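Local structure of arginine decarboxylase (Campylobacter jejuni subsp. jejuni, 3NZP) at residues 334-339 with 438-443; 445-450 with 478-483; 528-533 with 603-608. The protein probably catalyses the pyridoxal 5'-phosphate-dependent decarboxylation of arginine to agmatine, an early step in polyamine biosynthesis. All blocks are in the same frame, centred on the assembly; numbering follows the deposited sequence.

Contact 1 (334-339 with 438-443); sequences APVLEL and ERYLVN
Leu339 lies over the ring of Tyr440: its CD1 sits 3.6 Å from the ring centroid and 6° off the ring normal, a CH-pi contact almost centred on the face. The second methyl, CD2, lies nearer the ring's CD2-CE2 side, so both branches of the leucine touch the same ring. In Tyr440, CG is anti to the carbonyl carbon (chi1 -62°), beside the backbone N; the side chains of Tyr440 and Leu339 lie side by side, pointing the same way. The ring's OH is engaged elsewhere, hydrogen-bonded to the carbonyl of His500. Beyond Leu339, the side chain of Glu438 crosses that of Leu339 at about a right angle, with OE1 3.4 Å from Leu339 CD1. Val336 adds its CG1 near the plane of the tyrosine ring, at the edge, and touches Tyr440 CB at 3.9 Å.

The strands run antiparallel but strongly splayed, 129° between their directions, and a classic beta bulge interrupts the register: Leu337 and Glu338 both stand opposite Leu441. Leu441 binds both: its O accepts from Leu337 N (2.6 Å) and its N donates to Glu338 O (3.0 Å). A third bond, nearly straight, runs from Asn443 N to Pro335 O at 3.0 Å. The bulge lies in the beta domain that accompanies the pyridoxal-binding barrel, and the helical bundle is inserted in the chain between these two paired strands.

Within the bulge itself, the isobutyl group of Leu337 packs on Asn443, its CD1 3.5 Å from Asn443 CB. Leu441 CD2 lies 4.0 Å from Glu338 CB, the two side chains side by side on the sheet face opposite to Tyr440. There Leu441 also packs on Phe134 of the second subunit, and Glu338 on Asn161 of that subunit.

Contact 2 (445-450 with 478-483); sequences SLFQSM and IWDITC
Ser445 meets Asp480 through its backbone carbon, CA lying 3.3 Å from Asp480 OD1, while its OG stays 3.9 Å from the same oxygen. Leu446 follows and carries the contact: its backbone N donates to Asp480 OD1 (2.6 Å), and the N-H...O angle of 177° makes the bond essentially straight. The N-H meets that oxygen on the anti side, 20° out of the carboxylate plane. In Asp480, CB points toward the loop and CG stands between the backbone N and the carbonyl carbon (chi1 75°). Leu446 CB also lies 3.5 Å from Asp480 OD1, so the aliphatic base of the leucine borders the carboxylate obliquely.

Asp480 belongs to a short, weakly bonded strand, about 479-480, that runs parallel to strand 438-442 of the beta domain, Trp479 making the backbone bonds to it; directly after it, Ile481 forms the centre of an inverse gamma turn. Three residues beyond Asp480 comes Cys483, the predicted proton donor, which touches pyridoxal phosphate and packs on Gly133 of the second subunit.

Phe447 brings only a ring edge to the carboxylate, CD1 being 4.4 Å from Asp480 OD1 with the oxygen near the ring plane. Its ring is stacked on His527. At Ser449 the loop turns back on itself, Ser449 N donating to Ser445 O at 3.3 Å, ahead of helix 451-455.

Contact 3 (528-533 with 603-608); sequences NLFTHP and NGYLKS
Tyr605 and Phe530 bury the most surface, and their rings meet at an oblique angle: the planes stand 39° apart and the centroids 5.4 Å. Within the pair, Phe530 CD2 lies over one face of the tyrosine, 3.8 Å from Tyr605 CE2, and the two side chains cross obliquely.

Beyond the ring, Tyr605 OH reaches the first segment's backbone and donates to Thr531 O at 3.0 Å, approaching the oxygen 27° from the carbonyl plane. This bond fixes the far end of the tyrosine, while the carbonyl oxygen itself lies at the ring's edge, near its plane. Pro533 borders the same hydroxyl, with CD 4.0 Å from Tyr605 OH.

One atom further round the ring, Phe530 CE2 comes 3.6 Å from Gly604 O, and Leu606 CD1 sits at the ring edge, 4.3 Å from Phe530 CE2. The backbone carrying the tyrosine is shaped by an Asx turn, in which Tyr605 N donates to Asn603 OD1 (3.2 Å).

Both segments are loops. Residues 528-533 lead into strand 534-540 and residues 603-608 follow helix 586-600, so the tyrosine ties the chain beyond that helix to the approach of a beta-domain strand. Leu529 and Thr531 touch helix 556-562, whereas Phe530 packs on Ser112 of the second subunit, just before that subunit's helix 113-122.

The three contacts follow one another along the chain, each closing before the next opens, yet they cluster in space: centres of contacts 2 and 3 are about 10 Å apart, of 1 and 2 about 11 Å, and of 1 and 3 about 14 Å. Contacts 1 and 2 share one mixed sheet, where strands 438-442 and 479-480 are neighbours with probable hydrogen bonds between Trp479 and both Tyr440 and Val442. Contact 3 packs on both: Ile481 of contact 2 touches Leu606 and Phe530, and Leu337 of contact 1 touches Leu606. All three also touch the second subunit, so this part of the beta domain, which carries the predicted proton donor, lies at the dimer interface beside pyridoxal phosphate.

Contact 1 (334-339 with 438-443)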
loop_
_atom_site.group_PDB
_atom_site.type_symbol
_atom_site.label_atom_id
_atom_site.label_comp_id
_atom_site.label_asym_id
_atom_site.label_seq_id
_atom_site.Cartn_x
_atom_site.Cartn_y
_atom_site.Cartn_z
ATOM N N ALA B 334 9.387 -13.096 12.621
ATOM C CA ALA B 334 10.473 -13.019 11.644
ATOM C C ALA B 334 11.822 -13.096 12.346
ATOM O O ALA B 334 12.093 -12.330 13.264
ATOM C CB ALA B 334 10.369 -11.730 10.856
ATOM N N PRO B 335 12.685 -14.036 11.929
ATOM C CA PRO B 335 14.011 -14.198 12.535
ATOM C C PRO B 335 14.985 -13.079 12.146
ATOM O O PRO B 335 14.937 -12.562 11.030
ATOM C CB PRO B 335 14.452 -15.567 12.018
ATOM C CG PRO B 335 13.853 -15.620 10.667
ATOM C CD PRO B 335 12.457 -15.065 10.894
ATOM N N VAL B 336 15.867 -12.704 13.068
ATOM C CA VAL B 336 16.826 -11.650 12.777
ATOM C C VAL B 336 17.969 -12.223 11.956
ATOM O O VAL B 336 18.724 -13.051 12.450
ATOM C CB VAL B 336 17.438 -11.042 14.045
ATOM C CG1 VAL B 336 18.245 -9.805 13.674
ATOM C CG2 VAL B 336 16.353 -10.686 15.039
ATOM N N LEU B 337 18.096 -11.779 10.707
ATOM C CA LEU B 337 19.152 -12.255 9.821
ATOM C C LEU B 337 20.520 -11.721 10.193
ATOM O O LEU B 337 21.414 -12.498 10.503
ATOM C CB LEU B 337 18.845 -11.874 8.388
ATOM C CG LEU B 337 17.487 -12.384 7.911
ATOM C CD1 LEU B 337 17.151 -11.841 6.522
ATOM C CD2 LEU B 337 17.528 -13.894 7.917
ATOM N N GLU B 338 20.710 -10.408 10.140
ATOM C CA GLU B 338 22.005 -9.839 10.509
ATOM C C GLU B 338 21.873 -8.773 11.577
ATOM O O GLU B 338 20.771 -8.314 11.884
ATOM C CB GLU B 338 22.722 -9.247 9.290
ATOM C CG GLU B 338 23.525 -10.257 8.471
ATOM C CD GLU B 338 24.286 -9.602 7.328
ATOM O OE1 GLU B 338 23.639 -9.176 6.338
ATOM O OE2 GLU B 338 25.527 -9.497 7.423
ATOM N N LEU B 339 23.010 -8.379 12.138
ATOM C CA LEU B 339 23.033 -7.363 13.184
ATOM C C LEU B 339 23.992 -6.231 12.833
ATOM O O LEU B 339 25.125 -6.195 13.314
ATOM C CB LEU B 339 23.467 -7.987 14.510
ATOM C CG LEU B 339 22.565 -7.834 15.737
ATOM C CD1 LEU B 339 22.129 -6.379 15.889
ATOM C CD2 LEU B 339 21.363 -8.738 15.585
ATOM N N GLU B 438 22.183 -0.601 17.481
ATOM C CA GLU B 438 22.276 -1.562 16.384
ATOM C C GLU B 438 21.004 -1.614 15.541
ATOM O O GLU B 438 19.909 -1.328 16.022
ATOM C CB GLU B 438 22.569 -2.963 16.931
ATOM C CG GLU B 438 23.865 -3.063 17.701
ATOM C CD GLU B 438 24.146 -4.465 18.171
ATOM O OE1 GLU B 438 23.264 -5.049 18.834
ATOM O OE2 GLU B 438 25.247 -4.980 17.882
ATOM N N ARG B 439 21.172 -1.989 14.277
ATOM C CA ARG B 439 20.067 -2.105 13.333
ATOM C C ARG B 439 19.863 -3.585 13.059
ATOM O O ARG B 439 20.722 -4.219 12.448
ATOM C CB ARG B 439 20.410 -1.389 12.032
ATOM C CG ARG B 439 20.344 0.119 12.132
ATOM C CD ARG B 439 21.693 0.804 12.002
ATOM N NE ARG B 439 21.648 1.830 10.954
ATOM C CZ ARG B 439 22.405 2.925 10.918
ATOM N NH1 ARG B 439 23.288 3.166 11.881
ATOM N NH2 ARG B 439 22.283 3.778 9.905
ATOM N N TYR B 440 18.736 -4.133 13.522
ATOM C CA TYR B 440 18.429 -5.553 13.334
ATOM C C TYR B 440 17.717 -5.807 12.014
ATOM O O TYR B 440 16.627 -5.298 11.776
ATOM C CB TYR B 440 17.562 -6.082 14.475
ATOM C CG TYR B 440 18.205 -6.014 15.846
ATOM C CD1 TYR B 440 18.530 -4.787 16.428
ATOM C CD2 TYR B 440 18.472 -7.179 16.569
ATOM C CE1 TYR B 440 19.104 -4.718 17.695
ATOM C CE2 TYR B 440 19.045 -7.123 17.837
ATOM C CZ TYR B 440 19.356 -5.890 18.392
ATOM O OH TYR B 440 19.910 -5.825 19.651
ATOM N N LEU B 441 18.349 -6.611 11.166
ATOM C CA LEU B 441 17.808 -6.963 9.866
ATOM C C LEU B 441 16.886 -8.169 10.034
ATOM O O LEU B 441 17.353 -9.271 10.319
ATOM C CB LEU B 441 18.956 -7.307 8.928
ATOM C CG LEU B 441 18.563 -7.678 7.501
ATOM C CD1 LEU B 441 18.085 -6.432 6.781
ATOM C CD2 LEU B 441 19.751 -8.297 6.782
ATOM N N VAL B 442 15.582 -7.956 9.859
ATOM C CA VAL B 442 14.603 -9.032 10.014
ATOM C C VAL B 442 14.175 -9.611 8.681
ATOM O O VAL B 442 13.896 -8.884 7.730
ATOM C CB VAL B 442 13.326 -8.559 10.737
ATOM C CG1 VAL B 442 12.745 -9.699 11.561
ATOM C CG2 VAL B 442 13.622 -7.355 11.607
ATOM N N ASN B 443 14.099 -10.933 8.638
ATOM C CA ASN B 443 13.720 -11.648 7.431
ATOM C C ASN B 443 12.234 -11.524 7.121
ATOM O O ASN B 443 11.467 -12.461 7.344
ATOM C CB ASN B 443 14.077 -13.131 7.576
ATOM C CG ASN B 443 14.016 -13.880 6.261
ATOM O OD1 ASN B 443 14.154 -15.104 6.233
ATOM N ND2 ASN B 443 13.817 -13.148 5.160
#

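Contact 2 (445-450 with 478-483)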
loop_
_atom_site.group_PDB
_atom_site.type_symbol
_atom_site.label_atom_id
_atom_site.label_comp_id
_atom_site.label_asym_id
_atom_site.label_seq_id
_atom_site.Cartn_x
_atom_site.Cartn_y
_atom_site.Cartn_z
ATOM N N SER B 445 9.104 -8.545 5.089
ATOM C CA SER B 445 8.908 -7.341 4.296
ATOM C C SER B 445 7.967 -6.371 5.018
ATOM O O SER B 445 6.853 -6.747 5.405
ATOM C CB SER B 445 8.347 -7.726 2.916
ATOM O OG SER B 445 8.301 -6.617 2.028
ATOM N N LEU B 446 8.428 -5.130 5.210
ATOM C CA LEU B 446 7.637 -4.081 5.871
ATOM C C LEU B 446 6.602 -3.481 4.917
ATOM O O LEU B 446 5.952 -2.486 5.236
ATOM C CB LEU B 446 8.547 -2.962 6.402
ATOM C CG LEU B 446 9.169 -3.164 7.792
ATOM C CD1 LEU B 446 10.191 -2.078 8.072
ATOM C CD2 LEU B 446 8.078 -3.142 8.850
ATOM N N PHE B 447 6.475 -4.083 3.740
ATOM C CA PHE B 447 5.513 -3.643 2.747
ATOM C C PHE B 447 4.539 -4.772 2.507
ATOM O O PHE B 447 3.399 -4.549 2.119
ATOM C CB PHE B 447 6.209 -3.284 1.436
ATOM C CG PHE B 447 6.931 -1.970 1.480
ATOM C CD1 PHE B 447 8.053 -1.805 2.288
ATOM C CD2 PHE B 447 6.464 -0.880 0.746
ATOM C CE1 PHE B 447 8.697 -0.575 2.367
ATOM C CE2 PHE B 447 7.102 0.355 0.819
ATOM C CZ PHE B 447 8.219 0.509 1.634
ATOM N N GLN B 448 4.998 -5.994 2.742
ATOM C CA GLN B 448 4.157 -7.156 2.535
ATOM C C GLN B 448 3.232 -7.434 3.707
ATOM O O GLN B 448 2.013 -7.374 3.559
ATOM C CB GLN B 448 5.009 -8.395 2.252
ATOM C CG GLN B 448 4.221 -9.709 2.230
ATOM C CD GLN B 448 3.203 -9.802 1.091
ATOM O OE1 GLN B 448 2.276 -10.618 1.141
ATOM N NE2 GLN B 448 3.379 -8.982 0.062
ATOM N N SER B 449 3.798 -7.728 4.871
ATOM C CA SER B 449 2.976 -8.045 6.032
ATOM C C SER B 449 2.515 -6.848 6.835
ATOM O O SER B 449 1.584 -6.958 7.626
ATOM C CB SER B 449 3.723 -8.991 6.961
ATOM O OG SER B 449 4.156 -10.135 6.260
HETATM N N MSE B 450 3.165 -5.708 6.640
HETATM C CA MSE B 450 2.806 -4.508 7.390
HETATM C C MSE B 450 2.730 -3.248 6.549
HETATM O O MSE B 450 3.542 -2.328 6.694
HETATM C CB MSE B 450 3.792 -4.293 8.542
HETATM C CG MSE B 450 3.454 -5.078 9.797
HETATM SE SE MSE B 450 4.991 -5.415 10.936
HETATM C CE MSE B 450 5.527 -7.122 10.231
ATOM N N ILE B 478 14.925 -1.831 13.880
ATOM C CA ILE B 478 14.799 -2.964 12.963
ATOM C C ILE B 478 14.354 -2.624 11.547
ATOM O O ILE B 478 13.411 -1.868 11.351
ATOM C CB ILE B 478 13.804 -4.012 13.510
ATOM C CG1 ILE B 478 12.418 -3.402 13.656
ATOM C CG2 ILE B 478 14.240 -4.489 14.888
ATOM C CD1 ILE B 478 11.438 -4.345 14.317
ATOM N N TRP B 479 15.045 -3.184 10.560
ATOM C CA TRP B 479 14.692 -2.952 9.169
ATOM C C TRP B 479 14.618 -4.270 8.391
ATOM O O TRP B 479 15.305 -5.240 8.722
ATOM C CB TRP B 479 15.675 -1.980 8.510
ATOM C CG TRP B 479 17.111 -2.360 8.583
ATOM C CD1 TRP B 479 17.645 -3.611 8.412
ATOM C CD2 TRP B 479 18.222 -1.464 8.716
ATOM N NE1 TRP B 479 19.018 -3.546 8.421
ATOM C CE2 TRP B 479 19.401 -2.243 8.606
ATOM C CE3 TRP B 479 18.337 -0.082 8.914
ATOM C CZ2 TRP B 479 20.682 -1.682 8.681
ATOM C CZ3 TRP B 479 19.611 0.478 8.988
ATOM C CH2 TRP B 479 20.767 -0.326 8.873
ATOM N N ASP B 480 13.763 -4.311 7.373
ATOM C CA ASP B 480 13.594 -5.519 6.579
ATOM C C ASP B 480 14.602 -5.630 5.436
ATOM O O ASP B 480 15.345 -4.691 5.151
ATOM C CB ASP B 480 12.172 -5.589 6.014
ATOM C CG ASP B 480 11.953 -4.635 4.854
ATOM O OD1 ASP B 480 10.825 -4.610 4.305
ATOM O OD2 ASP B 480 12.908 -3.911 4.485
ATOM N N ILE B 481 14.615 -6.787 4.783
ATOM C CA ILE B 481 15.526 -7.040 3.679
ATOM C C ILE B 481 14.986 -6.456 2.384
ATOM O O ILE B 481 14.392 -7.158 1.577
ATOM C CB ILE B 481 15.751 -8.544 3.503
ATOM C CG1 ILE B 481 14.392 -9.257 3.456
ATOM C CG2 ILE B 481 16.608 -9.073 4.646
ATOM C CD1 ILE B 481 14.438 -10.717 3.011
ATOM N N THR B 482 15.184 -5.159 2.194
ATOM C CA THR B 482 14.717 -4.484 0.991
ATOM C C THR B 482 15.654 -3.334 0.640
ATOM O O THR B 482 16.204 -2.674 1.526
ATOM C CB THR B 482 13.290 -3.925 1.182
ATOM O OG1 THR B 482 12.382 -5.005 1.432
ATOM C CG2 THR B 482 12.833 -3.184 -0.064
ATOM N N CYS B 483 15.842 -3.105 -0.657
ATOM C CA CYS B 483 16.704 -2.023 -1.126
ATOM C C CYS B 483 16.172 -0.703 -0.578
ATOM O O CYS B 483 16.877 0.029 0.135
ATOM C CB CYS B 483 16.703 -1.972 -2.654
ATOM S SG CYS B 483 17.077 -3.536 -3.426
#

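Contact 3 (528-533 with 603-608)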
loop_
_atom_site.group_PDB
_atom_site.type_symbol
_atom_site.label_atom_id
_atom_site.label_comp_id
_atom_site.label_asym_id
_atom_site.label_seq_id
_atom_site.Cartn_x
_atom_site.Cartn_y
_atom_site.Cartn_z
ATOM N N ASN B 528 9.265 -6.086 -3.544
ATOM C CA ASN B 528 10.182 -6.775 -4.459
ATOM C C ASN B 528 9.802 -8.235 -4.668
ATOM O O ASN B 528 10.634 -9.128 -4.521
ATOM C CB ASN B 528 11.624 -6.693 -3.939
ATOM C CG ASN B 528 12.171 -5.274 -3.943
ATOM O OD1 ASN B 528 13.292 -5.023 -3.494
ATOM N ND2 ASN B 528 11.379 -4.339 -4.456
ATOM N N LEU B 529 8.540 -8.468 -5.023
ATOM C CA LEU B 529 8.000 -9.810 -5.267
ATOM C C LEU B 529 8.011 -10.723 -4.049
ATOM O O LEU B 529 7.792 -11.926 -4.186
ATOM C CB LEU B 529 8.731 -10.497 -6.435
ATOM C CG LEU B 529 8.368 -9.970 -7.824
ATOM C CD1 LEU B 529 9.177 -10.652 -8.920
ATOM C CD2 LEU B 529 6.879 -10.194 -8.038
ATOM N N PHE B 530 8.265 -10.171 -2.863
ATOM C CA PHE B 530 8.262 -11.001 -1.655
ATOM C C PHE B 530 6.812 -11.380 -1.389
ATOM O O PHE B 530 6.042 -10.576 -0.864
ATOM C CB PHE B 530 8.841 -10.239 -0.445
ATOM C CG PHE B 530 10.329 -10.019 -0.514
ATOM C CD1 PHE B 530 10.850 -8.802 -0.937
ATOM C CD2 PHE B 530 11.210 -11.047 -0.192
ATOM C CE1 PHE B 530 12.235 -8.614 -1.046
ATOM C CE2 PHE B 530 12.596 -10.870 -0.298
ATOM C CZ PHE B 530 13.106 -9.652 -0.726
ATOM N N THR B 531 6.433 -12.598 -1.766
ATOM C CA THR B 531 5.052 -13.044 -1.581
ATOM C C THR B 531 4.673 -13.295 -0.133
ATOM O O THR B 531 5.531 -13.361 0.749
ATOM C CB THR B 531 4.750 -14.334 -2.377
ATOM O OG1 THR B 531 5.489 -15.434 -1.820
ATOM C CG2 THR B 531 5.114 -14.147 -3.851
ATOM N N HIS B 532 3.371 -13.431 0.097
ATOM C CA HIS B 532 2.839 -13.665 1.434
ATOM C C HIS B 532 3.682 -14.760 2.100
ATOM O O HIS B 532 3.988 -15.783 1.486
ATOM C CB HIS B 532 1.358 -14.062 1.323
ATOM C CG HIS B 532 0.645 -14.162 2.637
ATOM N ND1 HIS B 532 1.194 -14.782 3.739
ATOM C CD2 HIS B 532 -0.612 -13.802 2.997
ATOM C CE1 HIS B 532 0.306 -14.806 4.718
ATOM N NE2 HIS B 532 -0.799 -14.219 4.293
ATOM N N PRO B 533 4.100 -14.536 3.351
ATOM C CA PRO B 533 4.909 -15.526 4.057
ATOM C C PRO B 533 4.104 -16.761 4.419
ATOM O O PRO B 533 2.884 -16.758 4.315
ATOM C CB PRO B 533 5.399 -14.753 5.286
ATOM C CG PRO B 533 4.303 -13.788 5.540
ATOM C CD PRO B 533 3.941 -13.315 4.157
ATOM N N ASN B 603 11.231 -20.612 -1.995
ATOM C CA ASN B 603 10.638 -19.287 -1.762
ATOM C C ASN B 603 11.723 -18.237 -1.934
ATOM O O ASN B 603 12.920 -18.547 -1.858
ATOM C CB ASN B 603 10.044 -19.186 -0.359
ATOM C CG ASN B 603 11.092 -19.300 0.710
ATOM O OD1 ASN B 603 11.342 -18.347 1.458
ATOM N ND2 ASN B 603 11.734 -20.467 0.786
ATOM N N GLY B 604 11.305 -16.992 -2.138
ATOM C CA GLY B 604 12.262 -15.921 -2.363
ATOM C C GLY B 604 12.833 -15.222 -1.148
ATOM O O GLY B 604 13.558 -14.233 -1.275
ATOM N N TYR B 605 12.508 -15.713 0.035
ATOM C CA TYR B 605 13.027 -15.083 1.230
ATOM C C TYR B 605 14.473 -15.471 1.453
ATOM O O TYR B 605 14.922 -16.557 1.056
ATOM C CB TYR B 605 12.161 -15.435 2.442
ATOM C CG TYR B 605 10.909 -14.581 2.518
ATOM C CD1 TYR B 605 9.666 -15.070 2.104
ATOM C CD2 TYR B 605 10.979 -13.259 2.979
ATOM C CE1 TYR B 605 8.519 -14.262 2.149
ATOM C CE2 TYR B 605 9.846 -12.441 3.027
ATOM C CZ TYR B 605 8.617 -12.948 2.610
ATOM O OH TYR B 605 7.491 -12.137 2.651
ATOM N N LEU B 606 15.199 -14.537 2.059
ATOM C CA LEU B 606 16.615 -14.687 2.369
ATOM C C LEU B 606 16.872 -15.607 3.550
ATOM O O LEU B 606 16.003 -15.807 4.397
ATOM C CB LEU B 606 17.219 -13.320 2.673
ATOM C CG LEU B 606 17.678 -12.475 1.483
ATOM C CD1 LEU B 606 16.540 -12.297 0.508
ATOM C CD2 LEU B 606 18.188 -11.126 1.974
ATOM N N LYS B 607 18.082 -16.156 3.599
ATOM C CA LYS B 607 18.507 -17.047 4.679
ATOM C C LYS B 607 19.694 -16.406 5.382
ATOM O O LYS B 607 20.404 -15.584 4.795
ATOM C CB LYS B 607 18.901 -18.411 4.113
ATOM C CG LYS B 607 17.746 -19.099 3.424
ATOM C CD LYS B 607 18.180 -20.155 2.412
ATOM C CE LYS B 607 16.968 -20.904 1.814
ATOM N NZ LYS B 607 15.881 -20.058 1.187
ATOM N N SER B 608 19.910 -16.770 6.640
ATOM C CA SER B 608 21.021 -16.201 7.393
ATOM C C SER B 608 22.320 -16.500 6.639
ATOM O O SER B 608 22.471 -17.562 6.023
ATOM C CB SER B 608 21.044 -16.800 8.806
ATOM O OG SER B 608 21.769 -15.980 9.706
#